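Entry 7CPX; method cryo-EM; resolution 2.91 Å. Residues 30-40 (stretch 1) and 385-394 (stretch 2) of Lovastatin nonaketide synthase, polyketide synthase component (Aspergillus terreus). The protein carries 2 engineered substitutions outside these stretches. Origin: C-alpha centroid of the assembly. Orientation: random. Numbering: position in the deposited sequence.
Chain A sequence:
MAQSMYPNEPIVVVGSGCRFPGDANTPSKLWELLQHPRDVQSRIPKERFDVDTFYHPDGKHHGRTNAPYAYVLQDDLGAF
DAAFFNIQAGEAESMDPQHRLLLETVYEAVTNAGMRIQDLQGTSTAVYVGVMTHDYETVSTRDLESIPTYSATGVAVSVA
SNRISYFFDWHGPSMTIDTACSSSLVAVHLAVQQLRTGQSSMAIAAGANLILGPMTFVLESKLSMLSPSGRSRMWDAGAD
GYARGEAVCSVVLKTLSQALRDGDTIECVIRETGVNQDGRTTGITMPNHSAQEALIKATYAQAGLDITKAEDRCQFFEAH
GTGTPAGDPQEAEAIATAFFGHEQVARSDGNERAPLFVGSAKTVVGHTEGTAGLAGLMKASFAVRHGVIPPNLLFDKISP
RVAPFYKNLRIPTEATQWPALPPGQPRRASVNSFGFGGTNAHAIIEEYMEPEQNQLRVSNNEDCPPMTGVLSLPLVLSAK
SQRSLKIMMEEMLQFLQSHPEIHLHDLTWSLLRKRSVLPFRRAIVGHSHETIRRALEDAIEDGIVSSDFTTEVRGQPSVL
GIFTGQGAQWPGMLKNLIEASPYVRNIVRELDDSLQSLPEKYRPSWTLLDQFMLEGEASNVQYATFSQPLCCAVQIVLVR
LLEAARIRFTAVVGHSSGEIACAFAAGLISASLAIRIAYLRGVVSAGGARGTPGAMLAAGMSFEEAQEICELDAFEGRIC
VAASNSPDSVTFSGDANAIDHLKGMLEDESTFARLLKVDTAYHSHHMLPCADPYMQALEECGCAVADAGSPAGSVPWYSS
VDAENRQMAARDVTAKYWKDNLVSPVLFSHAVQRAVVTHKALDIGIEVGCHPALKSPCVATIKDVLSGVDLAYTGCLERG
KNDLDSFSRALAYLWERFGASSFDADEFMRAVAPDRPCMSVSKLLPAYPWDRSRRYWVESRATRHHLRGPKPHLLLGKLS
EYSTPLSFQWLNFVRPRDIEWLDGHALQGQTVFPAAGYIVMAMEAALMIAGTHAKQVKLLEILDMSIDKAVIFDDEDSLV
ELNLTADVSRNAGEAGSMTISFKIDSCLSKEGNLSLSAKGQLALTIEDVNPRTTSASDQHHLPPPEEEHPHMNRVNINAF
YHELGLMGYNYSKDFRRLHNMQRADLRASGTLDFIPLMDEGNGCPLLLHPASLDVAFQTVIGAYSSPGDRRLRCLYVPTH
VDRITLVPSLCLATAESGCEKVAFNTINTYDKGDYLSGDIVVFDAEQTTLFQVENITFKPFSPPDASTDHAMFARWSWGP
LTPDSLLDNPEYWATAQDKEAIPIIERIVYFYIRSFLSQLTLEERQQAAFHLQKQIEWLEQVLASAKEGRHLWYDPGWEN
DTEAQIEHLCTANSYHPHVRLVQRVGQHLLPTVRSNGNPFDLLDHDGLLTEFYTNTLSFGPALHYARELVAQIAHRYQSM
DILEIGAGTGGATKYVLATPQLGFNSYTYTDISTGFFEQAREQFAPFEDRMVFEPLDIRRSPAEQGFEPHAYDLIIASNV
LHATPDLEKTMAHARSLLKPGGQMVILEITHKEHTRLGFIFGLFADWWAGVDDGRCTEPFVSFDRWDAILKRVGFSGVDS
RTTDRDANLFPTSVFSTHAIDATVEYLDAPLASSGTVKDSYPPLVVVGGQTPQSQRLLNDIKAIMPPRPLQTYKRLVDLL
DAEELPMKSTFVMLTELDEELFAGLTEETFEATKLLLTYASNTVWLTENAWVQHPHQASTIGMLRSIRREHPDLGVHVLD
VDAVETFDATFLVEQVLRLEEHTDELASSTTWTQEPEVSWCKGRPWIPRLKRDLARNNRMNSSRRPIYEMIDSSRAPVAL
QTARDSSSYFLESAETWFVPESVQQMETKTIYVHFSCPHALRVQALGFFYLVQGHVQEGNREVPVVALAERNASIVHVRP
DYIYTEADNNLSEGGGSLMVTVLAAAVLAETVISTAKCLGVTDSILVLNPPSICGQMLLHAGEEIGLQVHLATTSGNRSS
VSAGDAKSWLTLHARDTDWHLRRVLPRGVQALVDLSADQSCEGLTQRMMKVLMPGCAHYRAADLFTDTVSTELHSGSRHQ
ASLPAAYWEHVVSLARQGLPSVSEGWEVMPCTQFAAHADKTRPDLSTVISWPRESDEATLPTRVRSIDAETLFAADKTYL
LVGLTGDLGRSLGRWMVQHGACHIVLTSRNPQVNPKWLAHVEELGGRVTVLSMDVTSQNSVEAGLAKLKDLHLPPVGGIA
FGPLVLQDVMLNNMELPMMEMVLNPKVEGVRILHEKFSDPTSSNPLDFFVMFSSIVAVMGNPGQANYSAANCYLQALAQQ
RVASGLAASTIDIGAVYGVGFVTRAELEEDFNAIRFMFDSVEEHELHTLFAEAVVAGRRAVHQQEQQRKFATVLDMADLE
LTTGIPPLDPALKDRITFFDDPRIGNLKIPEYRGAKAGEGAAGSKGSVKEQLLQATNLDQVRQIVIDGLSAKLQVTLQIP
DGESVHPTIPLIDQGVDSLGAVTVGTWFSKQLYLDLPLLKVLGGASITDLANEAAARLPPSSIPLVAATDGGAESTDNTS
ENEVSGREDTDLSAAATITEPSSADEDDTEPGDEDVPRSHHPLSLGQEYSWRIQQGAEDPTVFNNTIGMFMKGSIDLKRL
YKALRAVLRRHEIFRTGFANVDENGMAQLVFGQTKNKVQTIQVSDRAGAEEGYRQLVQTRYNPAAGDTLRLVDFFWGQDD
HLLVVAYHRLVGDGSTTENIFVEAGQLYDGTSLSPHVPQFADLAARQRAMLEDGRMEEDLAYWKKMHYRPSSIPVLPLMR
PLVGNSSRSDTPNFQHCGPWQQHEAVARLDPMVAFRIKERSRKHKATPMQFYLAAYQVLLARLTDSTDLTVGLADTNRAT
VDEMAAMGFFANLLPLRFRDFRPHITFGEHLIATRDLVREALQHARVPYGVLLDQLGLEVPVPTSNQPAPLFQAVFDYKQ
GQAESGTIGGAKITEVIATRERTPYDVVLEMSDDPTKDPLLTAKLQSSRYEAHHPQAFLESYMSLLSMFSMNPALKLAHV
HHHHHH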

ATOM      1  N   LEU A  30      44.990  -4.336 -11.576  1.00 84.54           N
ATOM      2  CA  LEU A  30      44.350  -5.625 -11.802  1.00 84.54           C
ATOM      3  C   LEU A  30      45.381  -6.744 -11.849  1.00 84.54           C
ATOM      4  O   LEU A  30      45.168  -7.818 -11.276  1.00 84.54           O
ATOM      5  N   TRP A  31      46.504  -6.513 -12.528  1.00 86.00           N
ATOM      6  CA  TRP A  31      47.552  -7.526 -12.580  1.00 86.00           C
ATOM      7  C   TRP A  31      48.148  -7.769 -11.203  1.00 86.00           C
ATOM      8  O   TRP A  31      48.402  -8.918 -10.821  1.00 86.00           O
ATOM      9  N   GLU A  32      48.386  -6.698 -10.442  1.00 87.84           N
ATOM     10  CA  GLU A  32      48.908  -6.863  -9.091  1.00 87.84           C
ATOM     11  C   GLU A  32      47.957  -7.695  -8.243  1.00 87.84           C
ATOM     12  O   GLU A  32      48.387  -8.572  -7.487  1.00 87.84           O
ATOM     13  N   LEU A  33      46.655  -7.430  -8.361  1.00 84.17           N
ATOM     14  CA  LEU A  33      45.668  -8.216  -7.631  1.00 84.17           C
ATOM     15  C   LEU A  33      45.702  -9.675  -8.066  1.00 84.17           C
ATOM     16  O   LEU A  33      45.706 -10.585  -7.231  1.00 84.17           O
ATOM     17  N   LEU A  34      45.735  -9.916  -9.377  1.00 84.96           N
ATOM     18  CA  LEU A  34      45.661 -11.285  -9.876  1.00 84.96           C
ATOM     19  C   LEU A  34      46.875 -12.100  -9.450  1.00 84.96           C
ATOM     20  O   LEU A  34      46.733 -13.244  -9.003  1.00 84.96           O
ATOM     21  N   GLN A  35      48.077 -11.535  -9.577  1.00 87.38           N
ATOM     22  CA  GLN A  35      49.274 -12.262  -9.171  1.00 87.38           C
ATOM     23  C   GLN A  35      49.459 -12.274  -7.660  1.00 87.38           C
ATOM     24  O   GLN A  35      50.197 -13.123  -7.147  1.00 87.38           O
ATOM     25  N   HIS A  36      48.814 -11.358  -6.944  1.00 87.07           N
ATOM     26  CA  HIS A  36      48.861 -11.298  -5.483  1.00 87.07           C
ATOM     27  C   HIS A  36      47.435 -11.163  -4.967  1.00 87.07           C
ATOM     28  O   HIS A  36      47.034 -10.107  -4.461  1.00 87.07           O
ATOM     29  N   PRO A  37      46.639 -12.223  -5.080  1.00 84.15           N
ATOM     30  CA  PRO A  37      45.213 -12.113  -4.762  1.00 84.15           C
ATOM     31  C   PRO A  37      44.961 -11.853  -3.286  1.00 84.15           C
ATOM     32  O   PRO A  37      45.751 -12.222  -2.414  1.00 84.15           O
ATOM     33  N   ARG A  38      43.833 -11.201  -3.023  1.00 84.61           N
ATOM     34  CA  ARG A  38      43.375 -10.910  -1.675  1.00 84.61           C
ATOM     35  C   ARG A  38      41.872 -11.143  -1.619  1.00 84.61           C
ATOM     36  O   ARG A  38      41.201 -11.254  -2.649  1.00 84.61           O
ATOM     37  N   ASP A  39      41.341 -11.212  -0.399  1.00 87.87           N
ATOM     38  CA  ASP A  39      39.923 -11.501  -0.190  1.00 87.87           C
ATOM     39  C   ASP A  39      39.122 -10.265  -0.587  1.00 87.87           C
ATOM     40  O   ASP A  39      38.632  -9.496   0.244  1.00 87.87           O
ATOM     41  N   VAL A  40      38.990 -10.079  -1.900  1.00 82.64           N
ATOM     42  CA  VAL A  40      38.322  -8.896  -2.429  1.00 82.64           C
ATOM     43  C   VAL A  40      36.830  -8.932  -2.122  1.00 82.64           C
ATOM     44  O   VAL A  40      36.217  -7.895  -1.844  1.00 82.64           O
ATOM     45  N   ARG A 385      52.256 -11.750 -20.627  1.00 88.11           N
ATOM     46  CA  ARG A 385      53.186 -10.650 -20.846  1.00 88.11           C
ATOM     47  C   ARG A 385      54.266 -10.612 -19.772  1.00 88.11           C
ATOM     48  O   ARG A 385      55.404 -10.220 -20.049  1.00 88.11           O
ATOM     49  N   HIS A 386      53.930 -11.016 -18.549  1.00 86.23           N
ATOM     50  CA  HIS A 386      54.859 -10.962 -17.430  1.00 86.23           C
ATOM     51  C   HIS A 386      55.460 -12.317 -17.091  1.00 86.23           C
ATOM     52  O   HIS A 386      56.243 -12.413 -16.142  1.00 86.23           O
ATOM     53  N   GLY A 387      55.119 -13.364 -17.839  1.00 86.62           N
ATOM     54  CA  GLY A 387      55.689 -14.671 -17.584  1.00 86.62           C
ATOM     55  C   GLY A 387      55.372 -15.236 -16.222  1.00 86.62           C
ATOM     56  O   GLY A 387      56.108 -16.096 -15.733  1.00 86.62           O
ATOM     57  N   VAL A 388      54.296 -14.775 -15.592  1.00 85.70           N
ATOM     58  CA  VAL A 388      53.884 -15.241 -14.275  1.00 85.70           C
ATOM     59  C   VAL A 388      52.501 -15.857 -14.402  1.00 85.70           C
ATOM     60  O   VAL A 388      51.584 -15.229 -14.944  1.00 85.70           O
ATOM     61  N   ILE A 389      52.352 -17.079 -13.904  1.00 85.71           N
ATOM     62  CA  ILE A 389      51.053 -17.744 -13.876  1.00 85.71           C
ATOM     63  C   ILE A 389      50.344 -17.327 -12.593  1.00 85.71           C
ATOM     64  O   ILE A 389      50.705 -17.805 -11.508  1.00 85.71           O
ATOM     65  N   PRO A 390      49.344 -16.450 -12.659  1.00 85.22           N
ATOM     66  CA  PRO A 390      48.716 -15.978 -11.432  1.00 85.22           C
ATOM     67  C   PRO A 390      48.021 -17.114 -10.711  1.00 85.22           C
ATOM     68  O   PRO A 390      47.531 -18.067 -11.344  1.00 85.22           O
ATOM     69  N   PRO A 391      47.954 -17.057  -9.386  1.00 86.52           N
ATOM     70  CA  PRO A 391      47.318 -18.128  -8.616  1.00 86.52           C
ATOM     71  C   PRO A 391      45.804 -17.963  -8.576  1.00 86.52           C
ATOM     72  O   PRO A 391      45.233 -17.041  -9.155  1.00 86.52           O
ATOM     73  N   ASN A 392      45.157 -18.889  -7.873  1.00 86.16           N
ATOM     74  CA  ASN A 392      43.725 -18.848  -7.622  1.00 86.16           C
ATOM     75  C   ASN A 392      43.502 -18.746  -6.123  1.00 86.16           C
ATOM     76  O   ASN A 392      44.001 -19.577  -5.358  1.00 86.16           O
ATOM     77  N   LEU A 393      42.755 -17.724  -5.707  1.00 86.71           N
ATOM     78  CA  LEU A 393      42.629 -17.435  -4.284  1.00 86.71           C
ATOM     79  C   LEU A 393      41.895 -18.551  -3.548  1.00 86.71           C
ATOM     80  O   LEU A 393      42.285 -18.923  -2.435  1.00 86.71           O
ATOM     81  N   LEU A 394      40.843 -19.101  -4.148  1.00 86.28           N
ATOM     82  CA  LEU A 394      40.003 -20.109  -3.501  1.00 86.28           C
ATOM     83  C   LEU A 394      40.233 -21.457  -4.179  1.00 86.28           C
ATOM     84  O   LEU A 394      39.535 -21.823  -5.126  1.00 86.28           O
TER

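Which side chain does most to fill the space between the end of the helix and the second stretch? Trp31 covers the largest area of any residue in the contact. Its CA-to-CB bond points toward stretch 2, and with chi1 at t (170°) and chi2 at -126° the indole lies as a flat plate against the segment from His386 to Pro390. His386, rotamer m and also pointing toward its partner, lays its imidazole over one face of the plate. The five-membered ring of Trp31 and the His386 ring form an offset stack, centroids 4.0 Å apart and planes inclined by 22°, with Trp31 NE1 and His386 CD2 only 3.1 Å apart. The rim of the indole meets other groups: Trp31 CH2 lies 3.5 Å from the carbonyl oxygen Val388 O, near the ring plane, and Trp31 CZ3 lies 4.1 Å from Pro390 CG.

How does the backbone of stretch 2 shape the hollow that receives the indole? The helix ends at His386, and Gly387 turns the chain with positive phi, a conformation that glycine adopts readily. The short strand that follows alternates its side chains. Val388, chi1 t, points toward stretch 1 and brings its CB within 3.7 Å of Trp31 CZ2, whereas Ile389 points away. Pro390 points toward the helix again, so His386 covers one face of the indole while Val388 O and Pro390 border its edge.

What do the two consecutive prolines press against? They fit against the last turn of the helix, where Gln35 and Pro390 bring their CA atoms to 4.4 Å. Leu34, rotamer mt, is set sideways, and its CB stands 4.3 Å from Pro390 CB; its backbone offers a closer surface, with Leu34 O 3.5 Å from Pro390 CB and 3.4 Å from Pro391 CD. Gln35 is also sideways, chi1 p and chi2 t, and its OE1 reaches within 4.3 Å of Val388 CG1. Beyond the helix, the CA-to-CB bond of His36 points away and that of Pro37 points toward stretch 2. Pro37 CD then meets Pro391 CG at 3.5 Å, two compact rings in close contact.

What closes the far end? Leu393, chi1 t and chi2 p, points toward stretch 1 beside Pro37, with Leu393 CB 3.9 Å from Pro37 CB. Leu393 CD2 reaches farther, to 3.1 Å from Arg38 O and 3.8 Å from Asp39 N, so a methyl group occupies the space beside this stretch of backbone. The CA-to-CB bond of Arg38 points away, and the carboxylate of Asp39 finds hydrogen bonds elsewhere in the structure.

Do polar partners help to hold the stretches together? No hydrogen bond crosses between them. Trp31 NE1 and Gln35 OE1, both in stretch 1, lie 3.1 Å apart, at an angle too poor for a hydrogen bond. The contact therefore rests on close-fitting shape: a stacked aromatic pair at one end, prolines in the middle and a leucine at the other.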

ATOM      1  CB  LEU A  30      43.539  -5.589 -13.097  1.00 84.54           C
ATOM      2  CG  LEU A  30      42.880  -6.904 -13.514  1.00 84.54           C
ATOM      3  CD1 LEU A  30      41.991  -7.440 -12.408  1.00 84.54           C
ATOM      4  CD2 LEU A  30      42.079  -6.712 -14.787  1.00 84.54           C
ATOM      5  CB  TRP A  31      48.645  -7.110 -13.562  1.00 86.00           C
ATOM      6  CG  TRP A  31      49.857  -7.978 -13.485  1.00 86.00           C
ATOM      7  CD1 TRP A  31      51.143  -7.576 -13.288  1.00 86.00           C
ATOM      8  CD2 TRP A  31      49.896  -9.406 -13.586  1.00 86.00           C
ATOM      9  NE1 TRP A  31      51.983  -8.661 -13.269  1.00 86.00           N
ATOM     10  CE2 TRP A  31      51.240  -9.798 -13.449  1.00 86.00           C
ATOM     11  CE3 TRP A  31      48.924 -10.389 -13.781  1.00 86.00           C
ATOM     12  CZ2 TRP A  31      51.637 -11.131 -13.503  1.00 86.00           C
ATOM     13  CZ3 TRP A  31      49.320 -11.711 -13.835  1.00 86.00           C
ATOM     14  CH2 TRP A  31      50.664 -12.069 -13.696  1.00 86.00           C
ATOM     15  CB  GLU A  32      49.144  -5.498  -8.446  1.00 87.84           C
ATOM     16  CG  GLU A  32      50.264  -4.697  -9.083  1.00 87.84           C
ATOM     17  CD  GLU A  32      50.381  -3.300  -8.505  1.00 87.84           C
ATOM     18  OE1 GLU A  32      49.548  -2.937  -7.649  1.00 87.84           O
ATOM     19  OE2 GLU A  32      51.307  -2.564  -8.908  1.00 87.84           O
ATOM     20  CB  LEU A  33      44.276  -7.621  -7.850  1.00 84.17           C
ATOM     21  CG  LEU A  33      43.081  -8.457  -7.388  1.00 84.17           C
ATOM     22  CD1 LEU A  33      43.173  -8.756  -5.905  1.00 84.17           C
ATOM     23  CD2 LEU A  33      41.784  -7.738  -7.710  1.00 84.17           C
ATOM     24  CB  LEU A  34      45.521 -11.281 -11.396  1.00 84.96           C
ATOM     25  CG  LEU A  34      44.185 -10.752 -11.923  1.00 84.96           C
ATOM     26  CD1 LEU A  34      44.228 -10.590 -13.430  1.00 84.96           C
ATOM     27  CD2 LEU A  34      43.045 -11.671 -11.525  1.00 84.96           C
ATOM     28  CB  GLN A  35      50.514 -11.665  -9.840  1.00 87.38           C
ATOM     29  CG  GLN A  35      50.909 -10.291  -9.332  1.00 87.38           C
ATOM     30  CD  GLN A  35      52.107  -9.732 -10.069  1.00 87.38           C
ATOM     31  OE1 GLN A  35      52.776 -10.444 -10.820  1.00 87.38           O
ATOM     32  NE2 GLN A  35      52.386  -8.452  -9.863  1.00 87.38           N
ATOM     33  CB  HIS A  36      49.738 -10.139  -5.010  1.00 87.07           C
ATOM     34  CG  HIS A  36      51.164 -10.251  -5.450  1.00 87.07           C
ATOM     35  ND1 HIS A  36      51.805 -11.463  -5.586  1.00 87.07           N
ATOM     36  CD2 HIS A  36      52.069  -9.306  -5.799  1.00 87.07           C
ATOM     37  CE1 HIS A  36      53.046 -11.259  -5.991  1.00 87.07           C
ATOM     38  NE2 HIS A  36      53.231  -9.959  -6.128  1.00 87.07           N
ATOM     39  CB  PRO A  37      44.649 -13.472  -5.190  1.00 84.15           C
ATOM     40  CG  PRO A  37      45.808 -14.397  -5.123  1.00 84.15           C
ATOM     41  CD  PRO A  37      47.006 -13.582  -5.509  1.00 84.15           C
ATOM     42  CB  ARG A  38      43.725  -9.475  -1.263  1.00 84.61           C
ATOM     43  CG  ARG A  38      43.384  -8.432  -2.314  1.00 84.61           C
ATOM     44  CD  ARG A  38      43.737  -7.031  -1.846  1.00 84.61           C
ATOM     45  NE  ARG A  38      43.519  -6.035  -2.887  1.00 84.61           N
ATOM     46  CZ  ARG A  38      44.399  -5.731  -3.832  1.00 84.61           C
ATOM     47  NH1 ARG A  38      45.575  -6.335  -3.904  1.00 84.61           N
ATOM     48  NH2 ARG A  38      44.091  -4.800  -4.729  1.00 84.61           N
ATOM     49  CB  ASP A  39      39.663 -11.899   1.258  1.00 87.87           C
ATOM     50  CG  ASP A  39      38.265 -12.439   1.470  1.00 87.87           C
ATOM     51  OD1 ASP A  39      37.540 -12.622   0.470  1.00 87.87           O
ATOM     52  OD2 ASP A  39      37.890 -12.680   2.636  1.00 87.87           O
ATOM     53  CB  VAL A  40      38.579  -8.782  -3.940  1.00 82.64           C
ATOM     54  CG1 VAL A  40      37.692  -7.723  -4.536  1.00 82.64           C
ATOM     55  CG2 VAL A  40      40.036  -8.459  -4.202  1.00 82.64           C
ATOM     56  CB  ARG A 385      52.434  -9.320 -20.888  1.00 88.11           C
ATOM     57  CG  ARG A 385      53.341  -8.104 -20.988  1.00 88.11           C
ATOM     58  CD  ARG A 385      52.611  -6.917 -21.591  1.00 88.11           C
ATOM     59  NE  ARG A 385      51.442  -6.530 -20.806  1.00 88.11           N
ATOM     60  CZ  ARG A 385      51.372  -5.462 -20.022  1.00 88.11           C
ATOM     61  NH1 ARG A 385      52.387  -4.620 -19.898  1.00 88.11           N
ATOM     62  NH2 ARG A 385      50.250  -5.227 -19.347  1.00 88.11           N
ATOM     63  CB  HIS A 386      54.157 -10.386 -16.197  1.00 86.23           C
ATOM     64  CG  HIS A 386      53.534  -9.045 -16.432  1.00 86.23           C
ATOM     65  ND1 HIS A 386      54.273  -7.931 -16.769  1.00 86.23           N
ATOM     66  CD2 HIS A 386      52.243  -8.640 -16.386  1.00 86.23           C
ATOM     67  CE1 HIS A 386      53.463  -6.897 -16.917  1.00 86.23           C
ATOM     68  NE2 HIS A 386      52.226  -7.301 -16.690  1.00 86.23           N
ATOM     69  CB  VAL A 388      53.877 -14.097 -13.244  1.00 85.70           C
ATOM     70  CG1 VAL A 388      53.334 -14.588 -11.911  1.00 85.70           C
ATOM     71  CG2 VAL A 388      55.273 -13.521 -13.079  1.00 85.70           C
ATOM     72  CB  ILE A 389      51.202 -19.270 -13.978  1.00 85.71           C
ATOM     73  CG1 ILE A 389      51.658 -19.647 -15.390  1.00 85.71           C
ATOM     74  CG2 ILE A 389      49.888 -19.952 -13.625  1.00 85.71           C
ATOM     75  CD1 ILE A 389      51.814 -21.133 -15.626  1.00 85.71           C
ATOM     76  CB  PRO A 390      47.715 -14.925 -11.929  1.00 85.22           C
ATOM     77  CG  PRO A 390      47.456 -15.287 -13.341  1.00 85.22           C
ATOM     78  CD  PRO A 390      48.738 -15.843 -13.855  1.00 85.22           C
ATOM     79  CB  PRO A 391      47.934 -17.963  -7.229  1.00 86.52           C
ATOM     80  CG  PRO A 391      48.191 -16.504  -7.123  1.00 86.52           C
ATOM     81  CD  PRO A 391      48.556 -16.041  -8.507  1.00 86.52           C
ATOM     82  CB  ASN A 392      43.033 -20.088  -8.187  1.00 86.16           C
ATOM     83  CG  ASN A 392      43.189 -20.204  -9.686  1.00 86.16           C
ATOM     84  OD1 ASN A 392      42.237 -20.009 -10.441  1.00 86.16           O
ATOM     85  ND2 ASN A 392      44.403 -20.509 -10.127  1.00 86.16           N
ATOM     86  CB  LEU A 393      41.918 -16.097  -4.091  1.00 86.71           C
ATOM     87  CG  LEU A 393      41.742 -15.623  -2.648  1.00 86.71           C
ATOM     88  CD1 LEU A 393      43.089 -15.496  -1.952  1.00 86.71           C
ATOM     89  CD2 LEU A 393      40.994 -14.299  -2.612  1.00 86.71           C
ATOM     90  CB  LEU A 394      38.525 -19.718  -3.549  1.00 86.28           C
ATOM     91  CG  LEU A 394      38.075 -18.500  -2.736  1.00 86.28           C
ATOM     92  CD1 LEU A 394      38.723 -18.486  -1.356  1.00 86.28           C
ATOM     93  CD2 LEU A 394      38.364 -17.209  -3.480  1.00 86.28           C
TER